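Local structure of DUF3224 domain-containing protein (Shewanella oneidensis, 2OOJ) at residues 12-18 and 32-38; 64-70 and 81-87; 110-116 and 128-134. The protein is of unknown function but belongs to the DUF3224 family, grouped with the allene oxide cyclase-like beta-barrels. All blocks are in the same frame, centred on the assembly; numbering follows the deposited sequence. Where two conformers were deposited one is given.

Interaction 1. Residues 12-18 and 32-38; sequences DVKLTPE and RMALDKT
Thr16 and Ala34 face each other as an antiparallel hydrogen-bonded pair: Ala34 N gives Thr16 O a nearly straight bond (2.8 Å, 170°), and Thr16 N returns one to Ala34 O. Lys14 with Asp36 and Asp12 with Thr38 repeat the scheme, joining strands 5-18 and 29-39 into a beta hairpin of the curled sheet. Water adds a polar bridge, water 1 lying 2.6 Å from Thr16 OG1 and 2.8 Å from Asp36 OD2; Asp36 OD2 is also hydrogen-bonded to the hydroxyl of Tyr21 of the second subunit. Apolar contact falls on the other face. There Val13 CG2, anti to its own nitrogen because CG1 takes chi1 57°, runs alongside the aliphatic stem of Lys37, 3.6 Å from CG, while the lysine's ammonium travels on to Glu68. The charged contact is between Glu18 and Arg32. Glu18 CB lies 3.6 Å above the centre of the guanidinium, and Glu18 OE1 is 3.1 Å from Arg32 NH1 but well out of the guanidinium plane. This salt bridge is therefore purely electrostatic. Arg32 NH2 is hydrogen-bonded to Asn19 O. Because NH1 also pairs with Glu50, whose carboxylate is close to that of Glu18, arginine's charge probably eases the repulsion between the two glutamates.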
loop_
_atom_site.group_PDB
_atom_site.type_symbol
_atom_site.label_atom_id
_atom_site.label_comp_id
_atom_site.label_asym_id
_atom_site.label_seq_id
_atom_site.Cartn_x
_atom_site.Cartn_y
_atom_site.Cartn_z
ATOM N N ASP B 12 3.172 19.429 -4.962
ATOM C CA ASP B 12 3.886 18.923 -6.139
ATOM C C ASP B 12 4.582 17.649 -5.735
ATOM O O ASP B 12 4.939 17.502 -4.601
ATOM C CB ASP B 12 4.909 19.975 -6.596
ATOM C CG ASP B 12 4.247 21.300 -6.925
ATOM O OD1 ASP B 12 3.055 21.295 -7.371
ATOM O OD2 ASP B 12 4.904 22.327 -6.713
ATOM N N VAL B 13 4.721 16.715 -6.653
ATOM C CA VAL B 13 5.422 15.473 -6.387
ATOM C C VAL B 13 6.415 15.192 -7.503
ATOM O O VAL B 13 6.137 15.490 -8.658
ATOM C CB VAL B 13 4.452 14.283 -6.213
ATOM C CG1 VAL B 13 3.587 14.141 -7.417
ATOM C CG2 VAL B 13 5.243 13.000 -5.928
ATOM N N LYS B 14 7.584 14.673 -7.122
ATOM C CA LYS B 14 8.576 14.138 -8.050
ATOM C C LYS B 14 8.735 12.651 -7.812
ATOM O O LYS B 14 9.040 12.235 -6.696
ATOM C CB LYS B 14 9.919 14.796 -7.812
ATOM C CG LYS B 14 11.005 14.402 -8.826
ATOM C CD LYS B 14 12.388 14.747 -8.256
ATOM C CE LYS B 14 13.512 14.482 -9.252
ATOM N NZ LYS B 14 14.835 14.939 -8.725
ATOM N N LEU B 15 8.569 11.868 -8.881
ATOM C CA LEU B 15 8.676 10.412 -8.828
ATOM C C LEU B 15 9.937 10.005 -9.545
ATOM O O LEU B 15 10.099 10.320 -10.730
ATOM C CB LEU B 15 7.484 9.773 -9.528
ATOM C CG LEU B 15 6.081 10.060 -8.976
ATOM C CD1 LEU B 15 5.073 9.328 -9.829
ATOM C CD2 LEU B 15 5.968 9.601 -7.569
ATOM N N THR B 16 10.861 9.370 -8.823
ATOM C CA THR B 16 12.105 8.898 -9.393
ATOM C C THR B 16 12.093 7.378 -9.511
ATOM O O THR B 16 11.998 6.685 -8.492
ATOM C CB THR B 16 13.255 9.288 -8.526
ATOM O OG1 THR B 16 13.235 10.719 -8.371
ATOM C CG2 THR B 16 14.577 8.812 -9.148
ATOM N N PRO B 17 12.193 6.848 -10.754
ATOM C CA PRO B 17 12.133 5.428 -10.917
ATOM C C PRO B 17 13.245 4.715 -10.189
ATOM O O PRO B 17 14.395 5.199 -10.127
ATOM C CB PRO B 17 12.254 5.252 -12.439
ATOM C CG PRO B 17 11.750 6.499 -12.990
ATOM C CD PRO B 17 12.306 7.511 -12.066
ATOM N N GLU B 18 12.898 3.571 -9.606
ATOM C CA GLU B 18 13.862 2.692 -8.974
ATOM C C GLU B 18 13.628 1.266 -9.503
ATOM O O GLU B 18 12.611 0.977 -10.154
ATOM C CB GLU B 18 13.707 2.716 -7.448
ATOM C CG GLU B 18 13.833 4.072 -6.825
ATOM C CD GLU B 18 13.450 4.079 -5.320
ATOM O OE1 GLU B 18 12.324 3.661 -4.960
ATOM O OE2 GLU B 18 14.283 4.482 -4.494
ATOM N N ARG B 32 8.688 0.494 -8.813
ATOM C CA ARG B 32 9.040 1.067 -7.544
ATOM C C ARG B 32 9.553 2.457 -7.853
ATOM O O ARG B 32 10.344 2.621 -8.764
ATOM C CB ARG B 32 10.132 0.269 -6.836
ATOM C CG ARG B 32 10.487 0.881 -5.482
ATOM C CD ARG B 32 11.277 -0.048 -4.654
ATOM N NE ARG B 32 12.539 -0.430 -5.291
ATOM C CZ ARG B 32 13.723 0.092 -4.997
ATOM N NH1 ARG B 32 13.836 1.042 -4.091
ATOM N NH2 ARG B 32 14.818 -0.348 -5.621
HETATM N N MSE B 33 9.146 3.424 -7.047
HETATM C CA MSE B 33 9.604 4.774 -7.226
HETATM C C MSE B 33 9.891 5.450 -5.918
HETATM O O MSE B 33 9.349 5.094 -4.869
HETATM C CB MSE B 33 8.580 5.546 -8.028
HETATM C CG MSE B 33 8.509 5.029 -9.435
HETATM SE SE MSE B 33 8.277 6.428 -10.669
HETATM C CE MSE B 33 6.447 6.477 -10.620
ATOM N N ALA B 34 10.817 6.391 -5.980
ATOM C CA ALA B 34 11.097 7.240 -4.851
ATOM C C ALA B 34 10.186 8.421 -4.983
ATOM O O ALA B 34 9.967 8.937 -6.084
ATOM C CB ALA B 34 12.558 7.701 -4.844
ATOM N N LEU B 35 9.674 8.877 -3.847
ATOM C CA LEU B 35 8.729 9.980 -3.836
ATOM C C LEU B 35 9.348 11.138 -3.093
ATOM O O LEU B 35 9.808 10.960 -1.967
ATOM C CB LEU B 35 7.455 9.600 -3.084
ATOM C CG LEU B 35 6.508 8.492 -3.523
ATOM C CD1 LEU B 35 5.289 8.549 -2.591
ATOM C CD2 LEU B 35 6.126 8.671 -4.976
ATOM N N ASP B 36 9.290 12.323 -3.683
ATOM C CA ASP B 36 9.675 13.577 -3.017
ATOM C C ASP B 36 8.532 14.564 -3.252
ATOM O O ASP B 36 8.224 14.883 -4.382
ATOM C CB ASP B 36 11.000 14.151 -3.562
ATOM C CG ASP B 36 12.218 13.336 -3.124
ATOM O OD1 ASP B 36 12.667 13.478 -1.977
ATOM O OD2 ASP B 36 12.705 12.508 -3.912
ATOM N N LYS B 37 7.884 15.013 -2.186
ATOM C CA LYS B 37 6.739 15.913 -2.299
ATOM C C LYS B 37 6.927 17.172 -1.477
ATOM O O LYS B 37 7.669 17.183 -0.487
ATOM C CB LYS B 37 5.447 15.285 -1.786
ATOM C CG LYS B 37 4.958 14.071 -2.464
ATOM C CD LYS B 37 3.466 13.868 -2.037
ATOM C CE LYS B 37 2.992 12.485 -2.376
ATOM N NZ LYS B 37 1.678 12.183 -1.735
ATOM N N THR B 38 6.259 18.224 -1.936
ATOM C CA THR B 38 6.127 19.469 -1.210
ATOM C C THR B 38 4.658 19.831 -1.120
ATOM O O THR B 38 3.976 19.864 -2.114
ATOM C CB THR B 38 6.879 20.634 -1.884
ATOM O OG1 THR B 38 8.247 20.258 -2.081
ATOM C CG2 THR B 38 6.794 21.913 -1.000
HETATM O O HOH W 1 11.775 11.477 -6.324
HETATM O O HOH W 2 10.350 0.760 -11.196
#

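Interaction 2. Residues 64-70 and 81-87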
loop_
_atom_site.group_PDB
_atom_site.type_symbol
_atom_site.label_atom_id
_atom_site.label_comp_id
_atom_site.label_asym_id
_atom_site.label_seq_id
_atom_site.Cartn_x
_atom_site.Cartn_y
_atom_site.Cartn_z
ATOM N N TYR B 64 -1.686 0.967 -6.771
ATOM C CA TYR B 64 -0.446 1.410 -6.188
ATOM C C TYR B 64 -0.600 1.494 -4.650
ATOM O O TYR B 64 -1.717 1.557 -4.122
ATOM C CB TYR B 64 -0.039 2.745 -6.785
ATOM C CG TYR B 64 -0.605 3.968 -6.113
ATOM C CD1 TYR B 64 -1.832 4.496 -6.461
ATOM C CD2 TYR B 64 0.126 4.609 -5.129
ATOM C CE1 TYR B 64 -2.327 5.654 -5.799
ATOM C CE2 TYR B 64 -0.339 5.720 -4.481
ATOM C CZ TYR B 64 -1.561 6.248 -4.815
ATOM O OH TYR B 64 -1.978 7.395 -4.124
ATOM N N VAL B 65 0.532 1.454 -3.990
ATOM C CA VAL B 65 0.659 1.666 -2.528
ATOM C C VAL B 65 1.894 2.555 -2.333
ATOM O O VAL B 65 2.719 2.658 -3.244
ATOM C CB VAL B 65 0.786 0.354 -1.760
ATOM C CG1 VAL B 65 -0.388 -0.536 -2.000
ATOM C CG2 VAL B 65 2.088 -0.417 -2.048
ATOM N N ALA B 66 1.978 3.227 -1.191
ATOM C CA ALA B 66 3.089 4.111 -0.874
ATOM C C ALA B 66 3.074 4.360 0.624
ATOM O O ALA B 66 2.023 4.271 1.228
ATOM C CB ALA B 66 2.934 5.421 -1.628
ATOM N N ILE B 67 4.242 4.691 1.176
ATOM C CA ILE B 67 4.432 5.200 2.529
ATOM C C ILE B 67 5.394 6.357 2.415
ATOM O O ILE B 67 6.434 6.253 1.768
ATOM C CB ILE B 67 5.020 4.114 3.473
ATOM C CG1 ILE B 67 3.924 3.058 3.730
ATOM C CG2 ILE B 67 5.503 4.677 4.800
ATOM C CD1 ILE B 67 4.319 1.974 4.701
ATOM N N GLU B 68 5.021 7.472 3.020
ATOM C CA GLU B 68 5.835 8.652 3.018
ATOM C C GLU B 68 5.890 9.247 4.412
ATOM O O GLU B 68 4.917 9.248 5.120
ATOM C CB GLU B 68 5.336 9.688 2.009
ATOM C CG GLU B 68 3.967 10.201 2.253
ATOM C CD GLU B 68 3.451 11.173 1.178
ATOM O OE1 GLU B 68 4.091 12.212 0.939
ATOM O OE2 GLU B 68 2.363 10.927 0.610
ATOM N N GLN B 69 7.061 9.765 4.752
ATOM C CA GLN B 69 7.287 10.543 5.962
ATOM C C GLN B 69 7.197 12.037 5.620
ATOM O O GLN B 69 7.979 12.561 4.778
ATOM C CB GLN B 69 8.677 10.205 6.500
ATOM C CG GLN B 69 9.133 10.968 7.742
ATOM C CD GLN B 69 8.421 10.621 8.976
ATOM O OE1 GLN B 69 8.726 9.608 9.615
ATOM N NE2 GLN B 69 7.471 11.481 9.378
ATOM N N VAL B 70 6.253 12.692 6.273
ATOM C CA VAL B 70 6.008 14.124 6.153
ATOM C C VAL B 70 6.618 14.874 7.334
ATOM O O VAL B 70 6.517 14.450 8.522
ATOM C CB VAL B 70 4.499 14.417 6.081
ATOM C CG1 VAL B 70 4.237 15.904 5.803
ATOM C CG2 VAL B 70 3.838 13.502 4.988
ATOM N N PHE B 81 4.536 13.300 10.478
ATOM C CA PHE B 81 3.678 12.133 10.508
ATOM C C PHE B 81 3.946 11.309 9.257
ATOM O O PHE B 81 4.617 11.777 8.318
ATOM C CB PHE B 81 2.204 12.556 10.612
ATOM C CG PHE B 81 1.782 13.525 9.560
ATOM C CD1 PHE B 81 1.976 14.880 9.732
ATOM C CD2 PHE B 81 1.184 13.076 8.388
ATOM C CE1 PHE B 81 1.592 15.786 8.745
ATOM C CE2 PHE B 81 0.781 13.961 7.422
ATOM C CZ PHE B 81 0.997 15.328 7.600
ATOM N N VAL B 82 3.402 10.095 9.243
ATOM C CA VAL B 82 3.487 9.219 8.065
ATOM C C VAL B 82 2.141 9.093 7.386
ATOM O O VAL B 82 1.135 8.888 8.048
ATOM C CB VAL B 82 4.019 7.809 8.442
ATOM C CG1 VAL B 82 3.907 6.764 7.239
ATOM C CG2 VAL B 82 5.484 7.943 8.897
ATOM N N LEU B 83 2.156 9.190 6.053
ATOM C CA LEU B 83 0.996 8.898 5.229
ATOM C C LEU B 83 1.147 7.555 4.498
ATOM O O LEU B 83 2.210 7.240 4.012
ATOM C CB LEU B 83 0.774 10.009 4.218
ATOM C CG LEU B 83 0.225 11.362 4.686
ATOM C CD1 LEU B 83 0.385 12.407 3.592
ATOM C CD2 LEU B 83 -1.237 11.185 5.093
ATOM N N GLN B 84 0.053 6.790 4.443
ATOM C CA GLN B 84 0.015 5.450 3.855
ATOM C C GLN B 84 -1.085 5.396 2.867
ATOM O O GLN B 84 -2.223 5.763 3.201
ATOM C CB GLN B 84 -0.183 4.395 4.946
ATOM C CG GLN B 84 -0.043 2.921 4.421
ATOM C CD GLN B 84 0.059 1.927 5.556
ATOM O OE1 GLN B 84 0.993 1.986 6.357
ATOM N NE2 GLN B 84 -0.869 0.981 5.607
ATOM N N HIS B 85 -0.730 5.027 1.627
ATOM C CA HIS B 85 -1.625 5.032 0.488
ATOM C C HIS B 85 -1.965 3.625 -0.029
ATOM O O HIS B 85 -1.109 2.754 -0.159
ATOM C CB HIS B 85 -0.990 5.727 -0.740
ATOM C CG HIS B 85 -0.354 7.057 -0.485
ATOM N ND1 HIS B 85 -0.557 8.123 -1.332
ATOM C CD2 HIS B 85 0.549 7.477 0.436
ATOM C CE1 HIS B 85 0.187 9.143 -0.937
ATOM N NE2 HIS B 85 0.853 8.783 0.147
ATOM N N PHE B 86 -3.214 3.441 -0.436
ATOM C CA PHE B 86 -3.609 2.248 -1.129
ATOM C C PHE B 86 -4.610 2.709 -2.153
ATOM O O PHE B 86 -5.656 3.225 -1.786
ATOM C CB PHE B 86 -4.254 1.293 -0.155
ATOM C CG PHE B 86 -4.815 0.028 -0.757
ATOM C CD1 PHE B 86 -6.072 0.007 -1.326
ATOM C CD2 PHE B 86 -4.123 -1.164 -0.619
ATOM C CE1 PHE B 86 -6.617 -1.187 -1.812
ATOM C CE2 PHE B 86 -4.651 -2.374 -1.084
ATOM C CZ PHE B 86 -5.899 -2.376 -1.696
ATOM N N GLY B 87 -4.258 2.554 -3.428
ATOM C CA GLY B 87 -5.084 3.011 -4.541
ATOM C C GLY B 87 -5.315 1.864 -5.496
ATOM O O GLY B 87 -4.389 1.140 -5.843
#
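Tyr64 and His85 begin a side-chain hydrogen-bond chain, Tyr64-His85-Glu68, across two neighbouring antiparallel strands of a curled, barrel-like sheet. Tyr64 CG sits between its backbone N and carbonyl carbon (chi1 87°), which swings the ring over the partner strand: CE1 passes 4.0 Å from Gly87 CA, where any CB would clash, so glycine suits that position, and OH ends 3.2 Å from His85 ND1. On the reverse face, Val65 CG1 touches the Phe86 ring, and Val65 also packs on Val65 of the second subunit. Ala66 is small enough to lie under the imidazole, its CB 4.1 Å from the ring centroid and over the face. Ile67 then rests CG2 against Val82 CG1 at 3.6 Å, branched aliphatic groups filling this face. Glu68 completes the chain. Its OE2 accepts from His85 NE2 (2.7 Å) through the anti lone pair, with the carboxylate almost coplanar with the imidazole (19°). OE1 is held by Ser47, so both oxygens are gripped, and the ring, bonded at both nitrogens and covered by Ala66, has its rotation fixed. Gln69, bent at chi2, sends OE1 to the backbone of Val25 in the second subunit. Val70 closes the segment with its CB over one face of the Phe81 ring, 4.0 Å from the centroid, while its carbonyl oxygen accepts from Gln69 NE2 and Phe81 N, which approach from opposite faces of the carbonyl plane.

Interaction 3. Residues 110-116 and 128-134; sequences TGLYGTM and EFSFCFE
Met116, a selenomethionine in the crystal, lays its CE over one face of the Phe129 ring, 4.0 Å from the centroid; Phe131 CB covers the opposite face, so the ring is sandwiched. Leu112 uses CD1 in a similar way, lying over the Phe133 face at 4.2 Å from its centroid while also meeting Phe131 CD2 at 3.7 Å. Thr110 O comes to the edge of the Phe133 ring, in its plane, 3.3 Å from CD2. These groups are set by the hairpin of strands 112-121 and 124-133, in which Tyr113 pairs with Cys132 and Thr115 with Ser130 through mutual backbone hydrogen bonds. Between those pairs stands Gly114, where a CB would collide with Phe129 CE1 and Ser130 O; its backbone angles also call for glycine. Phe129 CG is anti to the backbone N (chi1 -175°), directing the ring toward Gly114. Replacing Phe129 with an alanine would probably leave Met116 CE without its aromatic face and open a gap beside Phe131 CB. On the other face, Cys132 SG lies 3.8 Å from Tyr113 CD2, an oblique sulfur-aromatic contact. Farther out, Leu74 touches Leu112, Phe129 and Phe131, while Arg77 makes a cation-pi contact with Phe133.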
loop_
_atom_site.group_PDB
_atom_site.type_symbol
_atom_site.label_atom_id
_atom_site.label_comp_id
_atom_site.label_asym_id
_atom_site.label_seq_id
_atom_site.Cartn_x
_atom_site.Cartn_y
_atom_site.Cartn_z
ATOM N N THR B 110 2.008 15.369 17.518
ATOM C CA THR B 110 1.717 14.186 18.305
ATOM C C THR B 110 0.206 14.047 18.436
ATOM O O THR B 110 -0.457 15.017 18.721
ATOM C CB THR B 110 2.392 14.253 19.685
ATOM O OG1 THR B 110 3.812 14.389 19.515
ATOM C CG2 THR B 110 2.126 12.985 20.482
ATOM N N GLY B 111 -0.305 12.840 18.260
ATOM C CA GLY B 111 -1.750 12.543 18.342
ATOM C C GLY B 111 -2.561 12.795 17.085
ATOM O O GLY B 111 -3.775 12.671 17.089
ATOM N N LEU B 112 -1.903 13.160 15.997
ATOM C CA LEU B 112 -2.600 13.460 14.754
ATOM C C LEU B 112 -3.332 12.249 14.209
ATOM O O LEU B 112 -2.768 11.135 14.155
ATOM C CB LEU B 112 -1.593 13.931 13.702
ATOM C CG LEU B 112 -2.149 14.364 12.360
ATOM C CD1 LEU B 112 -3.098 15.570 12.502
ATOM C CD2 LEU B 112 -0.958 14.724 11.455
ATOM N N TYR B 113 -4.581 12.471 13.813
ATOM C CA TYR B 113 -5.412 11.495 13.138
ATOM C C TYR B 113 -5.909 12.107 11.834
ATOM O O TYR B 113 -6.328 13.273 11.806
ATOM C CB TYR B 113 -6.641 11.192 13.974
ATOM C CG TYR B 113 -7.695 10.363 13.277
ATOM C CD1 TYR B 113 -7.643 8.971 13.325
ATOM C CD2 TYR B 113 -8.737 10.951 12.578
ATOM C CE1 TYR B 113 -8.580 8.195 12.671
ATOM C CE2 TYR B 113 -9.712 10.181 11.937
ATOM C CZ TYR B 113 -9.633 8.805 11.999
ATOM O OH TYR B 113 -10.579 8.018 11.397
ATOM N N GLY B 114 -5.968 11.336 10.759
ATOM C CA GLY B 114 -6.543 11.943 9.561
ATOM C C GLY B 114 -6.531 11.146 8.283
ATOM O O GLY B 114 -5.837 10.156 8.176
ATOM N N THR B 115 -7.324 11.619 7.331
ATOM C CA THR B 115 -7.412 11.026 6.006
ATOM C C THR B 115 -7.265 12.131 4.993
ATOM O O THR B 115 -7.532 13.296 5.264
ATOM C CB THR B 115 -8.741 10.267 5.814
ATOM O OG1 THR B 115 -9.842 11.160 6.015
ATOM C CG2 THR B 115 -8.833 9.056 6.806
HETATM N N MSE B 116 -6.767 11.780 3.826
HETATM C CA MSE B 116 -6.505 12.802 2.830
HETATM C C MSE B 116 -7.060 12.358 1.519
HETATM O O MSE B 116 -7.077 11.186 1.241
HETATM C CB MSE B 116 -4.988 13.023 2.697
HETATM C CG MSE B 116 -4.628 14.093 1.672
HETATM SE SE MSE B 116 -2.686 14.317 1.682
HETATM C CE MSE B 116 -2.429 15.300 3.274
ATOM N N GLU B 128 -6.834 17.539 0.147
ATOM C CA GLU B 128 -7.916 17.871 1.032
ATOM C C GLU B 128 -7.704 16.986 2.260
ATOM O O GLU B 128 -7.842 15.783 2.169
ATOM C CB GLU B 128 -9.265 17.590 0.389
ATOM C CG GLU B 128 -9.648 18.516 -0.785
ATOM C CD GLU B 128 -9.128 18.058 -2.167
ATOM O OE1 GLU B 128 -9.216 16.864 -2.512
ATOM O OE2 GLU B 128 -8.650 18.921 -2.931
ATOM N N PHE B 129 -7.327 17.587 3.387
ATOM C CA PHE B 129 -6.848 16.825 4.546
ATOM C C PHE B 129 -7.788 17.054 5.706
ATOM O O PHE B 129 -7.933 18.187 6.151
ATOM C CB PHE B 129 -5.388 17.257 4.854
ATOM C CG PHE B 129 -4.709 16.472 5.948
ATOM C CD1 PHE B 129 -4.943 15.112 6.136
ATOM C CD2 PHE B 129 -3.758 17.075 6.741
ATOM C CE1 PHE B 129 -4.279 14.412 7.139
ATOM C CE2 PHE B 129 -3.103 16.365 7.730
ATOM C CZ PHE B 129 -3.366 15.031 7.910
ATOM N N SER B 130 -8.482 15.984 6.122
ATOM C CA SER B 130 -9.396 16.017 7.252
ATOM C C SER B 130 -8.722 15.381 8.451
ATOM O O SER B 130 -8.400 14.194 8.436
ATOM C CB SER B 130 -10.694 15.279 6.906
ATOM O OG SER B 130 -11.136 15.732 5.653
ATOM N N PHE B 131 -8.515 16.168 9.506
ATOM C CA PHE B 131 -7.731 15.708 10.586
ATOM C C PHE B 131 -8.284 16.216 11.921
ATOM O O PHE B 131 -9.134 17.125 11.983
ATOM C CB PHE B 131 -6.276 16.160 10.416
ATOM C CG PHE B 131 -6.065 17.631 10.588
ATOM C CD1 PHE B 131 -6.211 18.498 9.540
ATOM C CD2 PHE B 131 -5.696 18.144 11.817
ATOM C CE1 PHE B 131 -6.047 19.866 9.738
ATOM C CE2 PHE B 131 -5.521 19.492 12.014
ATOM C CZ PHE B 131 -5.683 20.352 10.973
ATOM N N CYS B 132 -7.793 15.553 12.948
ATOM C CA CYS B 132 -8.026 15.944 14.329
ATOM C C CYS B 132 -6.928 15.365 15.178
ATOM O O CYS B 132 -5.948 14.814 14.648
ATOM C CB CYS B 132 -9.434 15.524 14.750
ATOM S SG CYS B 132 -9.659 13.813 14.902
ATOM N N PHE B 133 -7.050 15.492 16.509
ATOM C CA PHE B 133 -6.001 15.002 17.390
ATOM C C PHE B 133 -6.620 14.087 18.439
ATOM O O PHE B 133 -7.697 14.358 18.907
ATOM C CB PHE B 133 -5.287 16.164 18.043
ATOM C CG PHE B 133 -4.330 16.858 17.129
ATOM C CD1 PHE B 133 -4.781 17.815 16.232
ATOM C CD2 PHE B 133 -2.982 16.546 17.161
ATOM C CE1 PHE B 133 -3.903 18.429 15.345
ATOM C CE2 PHE B 133 -2.099 17.161 16.307
ATOM C CZ PHE B 133 -2.551 18.122 15.403
ATOM N N GLU B 134 -5.925 13.022 18.787
ATOM C CA GLU B 134 -6.412 12.073 19.771
ATOM C C GLU B 134 -6.082 12.664 21.142
ATOM O O GLU B 134 -5.159 13.486 21.261
ATOM C CB GLU B 134 -5.714 10.742 19.590
ATOM C CG GLU B 134 -5.744 10.186 18.143
ATOM C CD GLU B 134 -7.057 9.554 17.774
ATOM O OE1 GLU B 134 -7.972 9.653 18.594
ATOM O OE2 GLU B 134 -7.171 8.977 16.649
HETATM O O HOH W 3 -10.722 11.754 8.287
#

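Overall arrangement
All three interactions belong to one curled antiparallel sheet, with interaction 2 near the centre of the chain and interactions 1 and 3 on opposite sides of it. Interactions 1 and 2, their centres about 12 Å apart, are joined by a salt bridge of 2.7 Å between Lys37 NZ and Glu68 OE2. Interaction 3 meets interaction 2 through apolar packing, Phe81 CD1 lying 3.4 Å from Leu112 CD2, whereas interactions 1 and 3 do not touch, their nearest atoms being about 6 Å apart. Interactions 1 and 2 also reach the second subunit. The side chains of Arg32 and Ile67 each lie about 4 Å from a bound acetate, probably from crystallisation; no active site is established.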